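PDB 5NF4: minor fimbrium tip subunit Mfa3 from Porphyromonas gingivalis ATCC 33277, which forms part of the tip of the minor fimbriae, surface filaments that mediate biofilm formation and adhesion to host cells and to other oral bacteria. Local coordinates for residues Ile293-Ile299 and Lys340-Cys344; Met253-Val258 and Tyr318-Arg322; Asp40-Asn46 and Val101-Lys107; Arg163-Gln168 and Lys183-Glu187; Val287-Pro291 and Asp335-Val339. All coordinates share one frame; numbering follows the deposited sequence.

Contact 1 (Ile293-Ile299 and Lys340-Cys344); sequences ITHEGAI and KYSIC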
# COMPACT_ATOMS: atom_id res chain seq x y z
N ILE A 293 7.12 -10.19 8.47
CA ILE A 293 6.29 -11.26 7.92
C ILE A 293 4.84 -10.85 7.90
O ILE A 293 4.46 -9.89 8.57
CB ILE A 293 6.41 -12.55 8.72
CG1 ILE A 293 5.71 -12.43 10.10
CG2 ILE A 293 7.87 -12.88 8.94
CD1 ILE A 293 5.88 -13.65 11.00
N THR A 294 4.04 -11.59 7.14
CA THR A 294 2.59 -11.51 7.20
C THR A 294 2.08 -12.79 7.81
O THR A 294 2.16 -13.86 7.20
CB THR A 294 1.96 -11.30 5.80
OG1 THR A 294 2.41 -10.04 5.26
CG2 THR A 294 0.47 -11.31 5.90
N HIS A 295 1.55 -12.69 9.03
CA HIS A 295 1.03 -13.84 9.73
C HIS A 295 -0.15 -13.47 10.60
O HIS A 295 -0.04 -12.62 11.47
CB HIS A 295 2.13 -14.46 10.61
CG HIS A 295 1.71 -15.73 11.26
ND1 HIS A 295 1.64 -16.93 10.57
CD2 HIS A 295 1.32 -16.00 12.52
CE1 HIS A 295 1.22 -17.88 11.40
NE2 HIS A 295 1.02 -17.34 12.58
N GLU A 296 -1.30 -14.09 10.30
CA GLU A 296 -2.52 -13.95 11.08
C GLU A 296 -2.55 -15.00 12.18
O GLU A 296 -2.15 -16.15 11.97
CB GLU A 296 -3.77 -14.13 10.20
CG GLU A 296 -3.76 -13.35 8.90
CD GLU A 296 -3.97 -11.86 9.10
OE1 GLU A 296 -4.43 -11.46 10.19
OE2 GLU A 296 -3.68 -11.09 8.15
N GLY A 297 -3.05 -14.62 13.34
CA GLY A 297 -3.28 -15.59 14.39
C GLY A 297 -2.02 -15.90 15.15
O GLY A 297 -1.02 -15.21 15.03
N ALA A 298 -2.07 -16.96 15.94
CA ALA A 298 -0.98 -17.27 16.86
C ALA A 298 0.28 -17.70 16.13
O ALA A 298 0.23 -18.43 15.14
CB ALA A 298 -1.40 -18.34 17.83
N ILE A 299 1.42 -17.26 16.65
CA ILE A 299 2.70 -17.61 16.07
C ILE A 299 3.11 -19.01 16.51
O ILE A 299 3.07 -19.32 17.70
CB ILE A 299 3.76 -16.59 16.46
CG1 ILE A 299 3.56 -15.32 15.63
CG2 ILE A 299 5.17 -17.15 16.25
CD1 ILE A 299 3.80 -14.07 16.40
N LYS A 340 7.12 -8.40 20.03
CA LYS A 340 5.73 -8.81 19.83
C LYS A 340 5.21 -8.13 18.57
O LYS A 340 5.65 -7.03 18.24
CB LYS A 340 4.87 -8.45 21.04
CG LYS A 340 5.20 -9.22 22.31
CD LYS A 340 5.00 -10.71 22.11
CE LYS A 340 5.35 -11.52 23.35
NZ LYS A 340 4.26 -11.48 24.36
N TYR A 341 4.28 -8.80 17.90
CA TYR A 341 3.88 -8.46 16.54
C TYR A 341 2.39 -8.58 16.34
O TYR A 341 1.73 -9.46 16.90
CB TYR A 341 4.60 -9.39 15.57
CG TYR A 341 3.98 -9.57 14.18
CD1 TYR A 341 4.35 -8.75 13.13
CD2 TYR A 341 3.08 -10.61 13.92
CE1 TYR A 341 3.81 -8.94 11.84
CE2 TYR A 341 2.55 -10.80 12.66
CZ TYR A 341 2.92 -9.97 11.62
OH TYR A 341 2.41 -10.13 10.36
N SER A 342 1.87 -7.69 15.50
CA SER A 342 0.53 -7.85 14.96
C SER A 342 0.45 -7.24 13.57
O SER A 342 1.25 -6.38 13.21
CB SER A 342 -0.50 -7.22 15.90
OG SER A 342 -0.24 -5.85 16.10
N ILE A 343 -0.48 -7.73 12.75
CA ILE A 343 -0.74 -7.11 11.46
C ILE A 343 -2.22 -6.74 11.45
O ILE A 343 -3.05 -7.48 11.94
CB ILE A 343 -0.38 -8.05 10.30
CG1 ILE A 343 -0.57 -7.34 8.96
CG2 ILE A 343 -1.14 -9.36 10.43
CD1 ILE A 343 -0.27 -8.24 7.76
N CYS A 344 -2.55 -5.56 10.95
CA CYS A 344 -3.95 -5.21 10.84
C CYS A 344 -4.20 -4.35 9.62
O CYS A 344 -3.29 -4.03 8.88
CB CYS A 344 -4.43 -4.48 12.10
SG CYS A 344 -3.47 -3.05 12.55

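Contact 2 (Met253-Val258 and Tyr318-Arg322); sequences MPEAIV and YTVYR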
# COMPACT_ATOMS: atom_id res chain seq x y z
N MET A 253 6.69 1.16 2.94
CA MET A 253 7.35 0.52 1.83
C MET A 253 6.35 -0.08 0.86
O MET A 253 5.23 -0.45 1.24
CB MET A 253 8.30 -0.59 2.29
CG MET A 253 7.68 -1.72 3.05
SD MET A 253 7.11 -1.30 4.72
CE MET A 253 7.47 -2.91 5.50
N PRO A 254 6.77 -0.20 -0.40
CA PRO A 254 5.83 -0.82 -1.33
C PRO A 254 5.59 -2.30 -1.03
O PRO A 254 6.41 -2.97 -0.42
CB PRO A 254 6.50 -0.65 -2.67
CG PRO A 254 7.52 0.42 -2.49
CD PRO A 254 8.01 0.22 -1.08
N GLU A 255 4.44 -2.79 -1.47
CA GLU A 255 4.19 -4.21 -1.50
C GLU A 255 5.39 -4.96 -2.05
O GLU A 255 6.01 -4.51 -3.02
CB GLU A 255 2.94 -4.48 -2.36
CG GLU A 255 2.55 -5.91 -2.49
CD GLU A 255 1.23 -6.00 -3.17
OE1 GLU A 255 0.20 -5.92 -2.46
OE2 GLU A 255 1.24 -6.10 -4.42
N ALA A 256 5.71 -6.09 -1.44
CA ALA A 256 6.82 -6.90 -1.87
C ALA A 256 6.47 -8.36 -1.74
O ALA A 256 6.25 -8.86 -0.63
CB ALA A 256 8.10 -6.58 -1.04
N ILE A 257 6.36 -9.04 -2.88
CA ILE A 257 6.11 -10.48 -2.89
C ILE A 257 7.39 -11.25 -2.61
O ILE A 257 8.41 -10.98 -3.22
CB ILE A 257 5.56 -10.95 -4.23
CG1 ILE A 257 4.35 -10.12 -4.64
CG2 ILE A 257 5.24 -12.44 -4.18
CD1 ILE A 257 3.25 -10.06 -3.61
N VAL A 258 7.31 -12.22 -1.71
CA VAL A 258 8.41 -13.16 -1.49
C VAL A 258 7.92 -14.59 -1.72
O VAL A 258 6.92 -15.01 -1.13
CB VAL A 258 8.97 -13.05 -0.06
CG1 VAL A 258 10.23 -13.92 0.09
CG2 VAL A 258 9.27 -11.57 0.28
N TYR A 318 6.75 -14.06 3.95
CA TYR A 318 7.48 -12.81 4.05
C TYR A 318 6.96 -11.74 3.11
O TYR A 318 7.52 -10.65 3.02
CB TYR A 318 8.96 -13.04 3.77
CG TYR A 318 9.65 -13.95 4.75
CD1 TYR A 318 10.19 -13.43 5.94
CD2 TYR A 318 9.76 -15.33 4.52
CE1 TYR A 318 10.84 -14.24 6.85
CE2 TYR A 318 10.39 -16.16 5.44
CZ TYR A 318 10.95 -15.60 6.59
OH TYR A 318 11.58 -16.38 7.52
N THR A 319 5.87 -12.03 2.42
CA THR A 319 5.30 -11.03 1.58
C THR A 319 4.83 -9.86 2.45
O THR A 319 4.24 -10.06 3.50
CB THR A 319 4.13 -11.58 0.78
OG1 THR A 319 4.63 -12.50 -0.21
CG2 THR A 319 3.29 -10.46 0.11
N VAL A 320 5.12 -8.66 1.98
CA VAL A 320 4.58 -7.44 2.55
C VAL A 320 3.43 -7.00 1.64
O VAL A 320 3.66 -6.72 0.49
CB VAL A 320 5.64 -6.34 2.62
CG1 VAL A 320 5.07 -5.00 3.09
CG2 VAL A 320 6.82 -6.78 3.51
N TYR A 321 2.21 -6.93 2.17
CA TYR A 321 1.02 -6.59 1.39
C TYR A 321 0.68 -5.09 1.44
O TYR A 321 0.77 -4.46 2.50
CB TYR A 321 -0.16 -7.40 1.89
CG TYR A 321 -0.09 -8.87 1.52
CD1 TYR A 321 -0.46 -9.30 0.25
CD2 TYR A 321 0.35 -9.81 2.43
CE1 TYR A 321 -0.37 -10.64 -0.11
CE2 TYR A 321 0.43 -11.15 2.08
CZ TYR A 321 0.06 -11.56 0.81
OH TYR A 321 0.15 -12.89 0.47
N ARG A 322 0.20 -4.55 0.32
CA ARG A 322 -0.21 -3.15 0.31
C ARG A 322 -1.31 -2.86 1.33
O ARG A 322 -2.17 -3.70 1.59
CB ARG A 322 -0.70 -2.74 -1.07
CG ARG A 322 -1.99 -3.42 -1.48
CD ARG A 322 -2.37 -3.15 -2.95
NE ARG A 322 -1.32 -3.62 -3.84
CZ ARG A 322 -0.82 -2.95 -4.87
NH1 ARG A 322 -1.33 -1.76 -5.21
NH2 ARG A 322 0.20 -3.48 -5.54
O HOH W 1 7.40 -15.92 1.69
O HOH W 2 4.89 -15.59 1.04

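Contact 3 (Asp40-Asn46 and Val101-Lys107); sequences DVYLLVN and VFTVKLK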
# COMPACT_ATOMS: atom_id res chain seq x y z
N ASP A 40 -29.55 7.12 -20.89
CA ASP A 40 -28.34 7.34 -20.08
C ASP A 40 -28.43 6.86 -18.64
O ASP A 40 -29.49 6.48 -18.12
CB ASP A 40 -28.01 8.83 -20.09
CG ASP A 40 -27.67 9.33 -21.47
OD1 ASP A 40 -26.79 8.71 -22.12
OD2 ASP A 40 -28.28 10.32 -21.91
N VAL A 41 -27.27 6.94 -18.00
CA VAL A 41 -27.13 6.73 -16.58
C VAL A 41 -26.38 7.92 -15.97
O VAL A 41 -25.35 8.34 -16.51
CB VAL A 41 -26.33 5.44 -16.28
CG1 VAL A 41 -26.42 5.08 -14.78
CG2 VAL A 41 -26.79 4.29 -17.16
N TYR A 42 -26.90 8.44 -14.87
CA TYR A 42 -26.15 9.39 -14.04
C TYR A 42 -25.82 8.68 -12.75
O TYR A 42 -26.71 8.23 -12.03
CB TYR A 42 -26.95 10.65 -13.77
CG TYR A 42 -27.27 11.41 -15.02
CD1 TYR A 42 -28.33 11.02 -15.83
CD2 TYR A 42 -26.51 12.49 -15.41
CE1 TYR A 42 -28.61 11.71 -16.99
CE2 TYR A 42 -26.78 13.18 -16.57
CZ TYR A 42 -27.83 12.79 -17.35
OH TYR A 42 -28.08 13.50 -18.49
N LEU A 43 -24.52 8.59 -12.48
CA LEU A 43 -23.96 7.89 -11.34
C LEU A 43 -23.35 8.87 -10.37
O LEU A 43 -22.59 9.73 -10.79
CB LEU A 43 -22.85 6.92 -11.76
CG LEU A 43 -23.15 5.55 -12.32
CD1 LEU A 43 -21.84 4.78 -12.41
CD2 LEU A 43 -24.16 4.86 -11.46
N LEU A 44 -23.65 8.69 -9.09
CA LEU A 44 -22.98 9.41 -8.02
C LEU A 44 -21.86 8.55 -7.46
O LEU A 44 -22.10 7.49 -6.90
CB LEU A 44 -23.97 9.77 -6.91
CG LEU A 44 -23.38 10.67 -5.82
CD1 LEU A 44 -23.01 12.02 -6.38
CD2 LEU A 44 -24.37 10.82 -4.69
N VAL A 45 -20.63 9.03 -7.63
CA VAL A 45 -19.44 8.28 -7.23
C VAL A 45 -18.98 8.91 -5.93
O VAL A 45 -18.82 10.14 -5.84
CB VAL A 45 -18.34 8.34 -8.32
CG1 VAL A 45 -17.01 7.73 -7.82
CG2 VAL A 45 -18.79 7.60 -9.56
N ASN A 46 -18.85 8.09 -4.89
CA ASN A 46 -18.24 8.52 -3.62
C ASN A 46 -17.01 7.67 -3.34
O ASN A 46 -17.13 6.45 -3.22
CB ASN A 46 -19.21 8.42 -2.46
CG ASN A 46 -18.80 9.31 -1.30
OD1 ASN A 46 -17.62 9.39 -0.94
ND2 ASN A 46 -19.76 10.00 -0.72
N VAL A 101 -16.75 13.34 -3.99
CA VAL A 101 -18.06 12.93 -4.44
C VAL A 101 -18.37 13.73 -5.71
O VAL A 101 -18.23 14.96 -5.73
CB VAL A 101 -19.10 13.15 -3.33
CG1 VAL A 101 -19.07 14.56 -2.83
CG2 VAL A 101 -20.52 12.80 -3.84
N PHE A 102 -18.76 13.03 -6.76
CA PHE A 102 -19.06 13.69 -8.04
C PHE A 102 -20.04 12.86 -8.87
O PHE A 102 -20.16 11.65 -8.68
CB PHE A 102 -17.77 13.93 -8.83
CG PHE A 102 -16.98 12.69 -9.14
CD1 PHE A 102 -17.22 11.93 -10.28
CD2 PHE A 102 -15.95 12.28 -8.30
CE1 PHE A 102 -16.48 10.78 -10.57
CE2 PHE A 102 -15.21 11.15 -8.58
CZ PHE A 102 -15.46 10.39 -9.72
N THR A 103 -20.68 13.51 -9.82
CA THR A 103 -21.62 12.85 -10.72
C THR A 103 -21.02 12.63 -12.11
O THR A 103 -20.38 13.52 -12.63
CB THR A 103 -22.87 13.68 -10.81
OG1 THR A 103 -23.40 13.84 -9.48
CG2 THR A 103 -23.90 13.00 -11.70
N VAL A 104 -21.23 11.45 -12.69
CA VAL A 104 -20.76 11.15 -14.04
C VAL A 104 -21.94 10.64 -14.89
O VAL A 104 -22.83 9.96 -14.37
CB VAL A 104 -19.63 10.09 -14.05
CG1 VAL A 104 -20.14 8.75 -13.58
CG2 VAL A 104 -19.06 9.95 -15.44
N LYS A 105 -21.95 10.99 -16.17
CA LYS A 105 -22.97 10.51 -17.12
C LYS A 105 -22.33 9.47 -18.04
O LYS A 105 -21.21 9.67 -18.51
CB LYS A 105 -23.52 11.67 -17.92
CG LYS A 105 -24.52 11.30 -18.99
CD LYS A 105 -24.95 12.56 -19.74
CE LYS A 105 -25.34 12.27 -21.17
NZ LYS A 105 -25.83 13.50 -21.87
N LEU A 106 -22.99 8.35 -18.28
CA LEU A 106 -22.45 7.34 -19.19
C LEU A 106 -23.55 6.44 -19.71
O LEU A 106 -24.65 6.48 -19.22
CB LEU A 106 -21.35 6.48 -18.54
CG LEU A 106 -21.76 5.43 -17.52
CD1 LEU A 106 -20.65 4.40 -17.27
CD2 LEU A 106 -22.21 6.09 -16.21
N LYS A 107 -23.23 5.60 -20.68
CA LYS A 107 -24.18 4.63 -21.18
C LYS A 107 -24.19 3.39 -20.30
O LYS A 107 -23.15 3.00 -19.75
CB LYS A 107 -23.84 4.24 -22.62
CG LYS A 107 -23.92 5.44 -23.59
CD LYS A 107 -25.38 5.95 -23.70
CE LYS A 107 -25.56 7.02 -24.77
NZ LYS A 107 -27.00 7.44 -24.88

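Contact 4 (Arg163-Gln168 and Lys183-Glu187); sequences RMYSNQ and KPDGE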
# COMPACT_ATOMS: atom_id res chain seq x y z
N ARG A 163 -7.87 1.53 -6.96
CA ARG A 163 -8.82 0.46 -6.79
C ARG A 163 -9.43 0.19 -8.15
O ARG A 163 -9.57 1.11 -8.95
CB ARG A 163 -9.88 0.84 -5.77
CG ARG A 163 -10.73 -0.33 -5.29
CD ARG A 163 -10.00 -1.25 -4.35
NE ARG A 163 -10.86 -2.39 -4.09
CZ ARG A 163 -11.68 -2.51 -3.05
NH1 ARG A 163 -11.72 -1.58 -2.10
NH2 ARG A 163 -12.45 -3.58 -2.96
N MET A 164 -9.73 -1.07 -8.43
CA MET A 164 -10.46 -1.40 -9.64
C MET A 164 -11.57 -2.38 -9.37
O MET A 164 -11.48 -3.26 -8.49
CB MET A 164 -9.50 -1.91 -10.74
CG MET A 164 -8.81 -3.19 -10.52
SD MET A 164 -7.82 -3.66 -11.99
CE MET A 164 -9.13 -4.32 -13.03
N TYR A 165 -12.67 -2.20 -10.11
CA TYR A 165 -13.85 -3.04 -10.00
C TYR A 165 -14.23 -3.51 -11.40
O TYR A 165 -14.53 -2.69 -12.26
CB TYR A 165 -15.01 -2.27 -9.37
CG TYR A 165 -14.71 -1.63 -8.03
CD1 TYR A 165 -14.84 -2.34 -6.84
CD2 TYR A 165 -14.31 -0.31 -7.95
CE1 TYR A 165 -14.59 -1.75 -5.62
CE2 TYR A 165 -14.09 0.30 -6.73
CZ TYR A 165 -14.22 -0.41 -5.58
OH TYR A 165 -13.98 0.19 -4.36
N SER A 166 -14.25 -4.81 -11.61
CA SER A 166 -14.52 -5.37 -12.92
C SER A 166 -15.95 -5.88 -13.08
O SER A 166 -16.64 -6.22 -12.11
CB SER A 166 -13.55 -6.52 -13.20
OG SER A 166 -13.75 -7.51 -12.23
N ASN A 167 -16.39 -5.90 -14.33
CA ASN A 167 -17.70 -6.41 -14.71
C ASN A 167 -18.84 -5.91 -13.79
O ASN A 167 -19.62 -6.70 -13.26
CB ASN A 167 -17.66 -7.95 -14.75
CG ASN A 167 -18.83 -8.54 -15.55
OD1 ASN A 167 -19.41 -7.87 -16.42
ND2 ASN A 167 -19.18 -9.79 -15.27
N GLN A 168 -18.94 -4.60 -13.63
CA GLN A 168 -20.01 -4.01 -12.85
C GLN A 168 -21.22 -3.77 -13.72
O GLN A 168 -21.10 -3.28 -14.82
CB GLN A 168 -19.57 -2.68 -12.27
CG GLN A 168 -18.31 -2.79 -11.43
CD GLN A 168 -18.55 -3.54 -10.15
OE1 GLN A 168 -19.23 -3.05 -9.27
NE2 GLN A 168 -17.96 -4.74 -10.04
N LYS A 183 -22.59 1.71 -6.56
CA LYS A 183 -22.32 0.74 -5.51
C LYS A 183 -21.34 -0.33 -6.01
O LYS A 183 -21.76 -1.39 -6.46
CB LYS A 183 -23.64 0.11 -5.05
CG LYS A 183 -24.66 1.15 -4.52
CD LYS A 183 -24.48 1.42 -3.04
CE LYS A 183 -25.17 2.71 -2.58
NZ LYS A 183 -26.64 2.75 -2.83
N PRO A 184 -20.02 -0.05 -5.93
CA PRO A 184 -19.03 -1.01 -6.43
C PRO A 184 -19.10 -2.31 -5.64
O PRO A 184 -19.01 -2.28 -4.41
CB PRO A 184 -17.69 -0.30 -6.20
CG PRO A 184 -17.97 0.66 -5.03
CD PRO A 184 -19.38 1.11 -5.27
N ASP A 185 -19.25 -3.42 -6.34
CA ASP A 185 -19.44 -4.74 -5.73
C ASP A 185 -20.37 -4.70 -4.52
O ASP A 185 -20.13 -5.35 -3.50
CB ASP A 185 -18.08 -5.33 -5.39
CG ASP A 185 -17.33 -5.77 -6.64
OD1 ASP A 185 -17.98 -6.28 -7.57
OD2 ASP A 185 -16.11 -5.58 -6.73
N GLY A 186 -21.45 -3.92 -4.64
CA GLY A 186 -22.46 -3.80 -3.60
C GLY A 186 -22.13 -2.94 -2.40
O GLY A 186 -22.96 -2.79 -1.50
N GLU A 187 -20.93 -2.37 -2.37
CA GLU A 187 -20.50 -1.49 -1.29
C GLU A 187 -20.97 -0.06 -1.55
O GLU A 187 -21.28 0.28 -2.68
CB GLU A 187 -18.99 -1.52 -1.14
CG GLU A 187 -18.39 -2.89 -0.90
CD GLU A 187 -16.90 -2.84 -0.64
OE1 GLU A 187 -16.49 -3.02 0.53
OE2 GLU A 187 -16.12 -2.61 -1.59
O HOH W 3 -14.68 -6.28 -9.00
O HOH W 4 -21.85 -2.28 -9.26

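Contact 5 (Val287-Pro291 and Asp335-Val339); sequences VYDVP and DKIEV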
# COMPACT_ATOMS: atom_id res chain seq x y z
N VAL A 287 23.53 -5.04 17.06
CA VAL A 287 22.61 -4.94 15.95
C VAL A 287 21.67 -6.14 15.97
O VAL A 287 22.09 -7.26 16.21
CB VAL A 287 23.38 -4.86 14.61
CG1 VAL A 287 22.43 -4.73 13.44
CG2 VAL A 287 24.35 -3.69 14.63
N TYR A 288 20.39 -5.89 15.71
CA TYR A 288 19.37 -6.93 15.70
C TYR A 288 18.60 -6.79 14.42
O TYR A 288 18.11 -5.70 14.13
CB TYR A 288 18.43 -6.80 16.88
CG TYR A 288 19.10 -6.92 18.23
CD1 TYR A 288 19.64 -5.80 18.87
CD2 TYR A 288 19.18 -8.14 18.88
CE1 TYR A 288 20.25 -5.90 20.11
CE2 TYR A 288 19.77 -8.25 20.12
CZ TYR A 288 20.31 -7.13 20.73
OH TYR A 288 20.89 -7.26 21.95
N ASP A 289 18.48 -7.88 13.68
CA ASP A 289 17.68 -7.87 12.46
C ASP A 289 16.37 -8.59 12.70
O ASP A 289 16.33 -9.70 13.24
CB ASP A 289 18.43 -8.52 11.31
CG ASP A 289 19.63 -7.70 10.84
OD1 ASP A 289 19.63 -6.47 11.02
OD2 ASP A 289 20.55 -8.30 10.26
N VAL A 290 15.28 -7.93 12.33
CA VAL A 290 13.95 -8.43 12.58
C VAL A 290 13.25 -8.56 11.24
O VAL A 290 12.83 -7.57 10.66
CB VAL A 290 13.16 -7.51 13.48
CG1 VAL A 290 11.75 -8.09 13.79
CG2 VAL A 290 13.95 -7.26 14.79
N PRO A 291 13.17 -9.78 10.71
CA PRO A 291 12.45 -9.98 9.44
C PRO A 291 10.99 -9.63 9.61
O PRO A 291 10.40 -9.90 10.65
CB PRO A 291 12.66 -11.47 9.15
CG PRO A 291 13.83 -11.88 9.97
CD PRO A 291 13.72 -11.04 11.23
N ASP A 335 21.30 -7.36 26.80
CA ASP A 335 21.91 -8.34 25.90
C ASP A 335 20.97 -8.92 24.83
O ASP A 335 21.39 -9.76 24.04
CB ASP A 335 22.46 -9.49 26.73
CG ASP A 335 21.38 -10.20 27.53
OD1 ASP A 335 20.46 -9.50 28.04
OD2 ASP A 335 21.42 -11.44 27.63
N LYS A 336 19.70 -8.51 24.81
CA LYS A 336 18.75 -9.06 23.86
C LYS A 336 17.58 -8.12 23.59
O LYS A 336 17.46 -7.07 24.25
CB LYS A 336 18.20 -10.39 24.37
CG LYS A 336 17.53 -10.26 25.74
CD LYS A 336 16.73 -11.47 26.12
CE LYS A 336 15.43 -11.54 25.34
NZ LYS A 336 14.45 -12.45 26.01
N ILE A 337 16.74 -8.50 22.63
CA ILE A 337 15.46 -7.84 22.44
C ILE A 337 14.34 -8.85 22.50
O ILE A 337 14.54 -10.05 22.32
CB ILE A 337 15.40 -7.07 21.10
CG1 ILE A 337 15.49 -8.03 19.90
CG2 ILE A 337 16.51 -6.02 21.10
CD1 ILE A 337 15.14 -7.41 18.54
N GLU A 338 13.15 -8.34 22.80
CA GLU A 338 11.95 -9.14 22.76
C GLU A 338 11.05 -8.44 21.77
O GLU A 338 11.03 -7.21 21.74
CB GLU A 338 11.30 -9.24 24.13
CG GLU A 338 12.22 -9.81 25.18
CD GLU A 338 11.49 -10.05 26.48
OE1 GLU A 338 10.33 -9.60 26.60
OE2 GLU A 338 12.06 -10.71 27.36
N VAL A 339 10.36 -9.21 20.95
CA VAL A 339 9.51 -8.63 19.92
C VAL A 339 8.14 -9.25 19.95
O VAL A 339 8.02 -10.46 19.91
CB VAL A 339 10.10 -8.83 18.51
CG1 VAL A 339 9.21 -8.16 17.47
CG2 VAL A 339 11.49 -8.27 18.42

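Contact 1 (Ile293-Ile299 and Lys340-Cys344)
Tyr341 pushes its hydroxyl into the backbone of the Ile293-Ile299 loop, where two polar contacts meet at one oxygen. His295 N donates to Tyr341 OH over 3.0 Å, with an angle of 152° at the hydrogen, and Tyr341 OH gives a weak bond to Ile293 O at 2.7 Å. Tyr341 CG is anti to the backbone N (chi1 158°), which leans the ring over Ile343 N and points its hydroxyl at the loop. His295 O sits at the ring edge, in its plane, 3.4 Å from Tyr341 CE2. Within the loop, His295 NE2 bonds Ala298 O at 2.9 Å.

Ile293 CG1 and Ile299 CD1 both come to the Tyr341 ring from one side of its plane, CG1 touching CZ at 4.0 Å. Ile343 splits its branches: CD1 meets Thr294 CG2 at 3.7 Å, while CG2 is a methyl set against oxygens, His295 O and the carboxylate of Glu296, whose OE2 is salt-bridged to Arg324.

This surface contact lays the loop that follows strand 287-291 across one face of strand 337-345. Helix 304-308 closes over Ile293 and Ile299 through Phe307 and Tyr304, and Tyr326 OH of strand 324-332 bonds Thr294 OG1.

Contact 2 (Met253-Val258 and Tyr318-Arg322)
Tyr318 starts the pairing with its CB against Val258 CG2, 3.8 Å apart, while a water links Tyr318 N to Val258 O. Thr319 acts through both branches: OG1 accepts a nearly straight bond from Val258 N (3.1 Å, 174°), and CG2, anti to the backbone N, runs beside Ile257 CD1. Val320 forms a single antiparallel, hydrogen-bonded bridge with Ala256, Ala256 N to Val320 O and Val320 N to Ala256 O both measuring 2.9 Å; its CG1 also meets Met253 CE at 4.0 Å. Tyr321 centres one ring face on Thr319 CG2. Arg322 then grips the Glu255 carboxylate side-on, NE to OE1 at 3.1 Å and NH2 to OE2 at 3.0 Å, the two planes 67° apart, while its NH1 donates to Arg223 O. Arg322 N also donates to OE1, from the same face as NE, which fixes the carboxylate's rotation; Asn227 N is a further donor to OE2. The buried contact joins strand 248-254 to the loop between helix 304-308 and strand 324-332; Val320 and Arg322 pack on strand 180-205.

Contact 3 (Asp40-Asn46 and Val101-Lys107)
Tyr42 and Lys105 lie side by side and point the same way, the lysine chain running over one ring face with CG 4.2 Å from the ring centroid. Lys105 CG is anti to the backbone N (chi1 177°) and the chain stays extended, carrying CD to within 3.5 Å of Tyr42 OH. On the other face Val45 and Phe102 also lie side by side, pointing the same way: Val45 CB stands over the ring, 4.0 Å from its centroid, and CG1 meets CZ. Beside them Leu43 CB packs on Val104 CG1 at 3.7 Å, while Leu43 CG touches Leu106 CD2 at 4.0 Å. In the antiparallel ladder Val41, Leu43 and Val45 form hydrogen-bonded pairs with Leu106, Val104 and Phe102. At its Asp40 end, Lys107 NZ forms a salt bridge with Asp40 OD1, 3.0 Å away and above the carboxylate plane. The chemistry is two-sided, an apolar layer continued by Phe113 and Phe115 against a more exposed, mixed face of Tyr42, Lys105, Leu44, Thr103, Asn46 and Val101; residues 40-46, part of the propeptide, are thereby paired along strand 99-106.

Contact 4 (Arg163-Gln168 and Lys183-Glu187)
Gln168 CG lies anti to the carbonyl carbon, and the chain then bends at chi2 (-69°), which folds the amide back toward Asp185; Asp185 CG, anti to its own carbonyl carbon (chi1 -73°), brings the carboxylate up to meet it. Gln168 OE1 accepts an almost straight bond from Asp185 N at 3.0 Å, and Gln168 NE2 donates to Asp185 OD1 at 2.9 Å, arriving from above the carboxylate plane. NE2 also donates to Ser166 O, 2.9 Å away, with the acceptor close to the amide plane. Together these three bonds hold the amide's orientation.

Pro184 packs on one face of the Tyr165 ring. Its CB stands over the centre of the ring, 3.4 Å from the centroid and only 8° off the normal, a close CH-pi contact, while Asp185 OD2 touches the ring edge at Tyr165 CD1, 3.5 Å away.

Water extends the polar network: one molecule joins Ser166 N to Asp185 OD2, and another joins Gln168 OE1 to Lys183 O. At the margin, Arg163 NH2 and Glu187 OE2 remain 4.0 Å apart, beyond a salt bridge; Arg163 NH1 bonds Lys191 O, and Glu187 OE1 is salt-bridged to Lys191.

The contact belongs to the hairpin of strands 161-170 and 180-205, at the corner where the first strand turns near Asn167. Strand 109-117 pairs with strand 161-170 and places Phe113 and Phe115 against Gln168 and Tyr165.

Contact 5 (Val287-Pro291 and Asp335-Val339)
Side-chain packing between strand 287-291 and the start of strand 337-345 joins two layers of beta structure, and Tyr288 and Ile337 carry most of it. Ile337 lays CG2 over the centre of the Tyr288 ring, 3.7 Å from the centroid and 6° off its normal, a CH-pi contact made squarely on the face. The two side chains slide past each other in opposite directions, and Ile337 CD1 lies against Tyr288 CB, also at 3.7 Å. Ile337 CG1 sits between its own backbone N and carbonyl carbon (chi1 65°), leaving CG2 beside the N and turned onto the ring.

The strand axes run nearly parallel, 14° apart, but stay 9.8 Å from each other, too far for backbone pairing; this is face-to-face packing of the kind found in a beta sandwich. Strand 287-291 pairs instead with strand 277-282, and strand 337-345 with strand 324-332.

Farther along, Val290 CG2 meets Ile337 CD1 at 3.9 Å, and Val290 CG1 faces Val339 CG1 at 4.5 Å. Tyr304 of helix 304-308 touches both valines. At the outer end the phenol reaches the turn before strand 337-345, with Tyr288 OH 3.3 Å from Asp335 O, which lies at the ring edge.

How the contacts relate
Contacts 1, 2 and 5 cluster in one half of the elongated chain, contacts 3 and 4 in the other. Contacts 1 and 2 touch directly, Thr294 OG1 lying 2.5 Å from Thr319 O in a probable hydrogen bond, and Tyr318 also packs on Pro291 of contact 5. Contacts 1 and 5 use successive parts of strand 337-345, their centres about 17 Å apart. Contacts 3 and 4 have centres about 14 Å apart and reach the neighbouring strands 41-49 and 180-205. Contacts 3 and 5 are the most distant pair, with centres about 52 Å apart. A sulfate, probably from the crystallisation liquor, lies about 4 Å from the Glu187 side chain of contact 4.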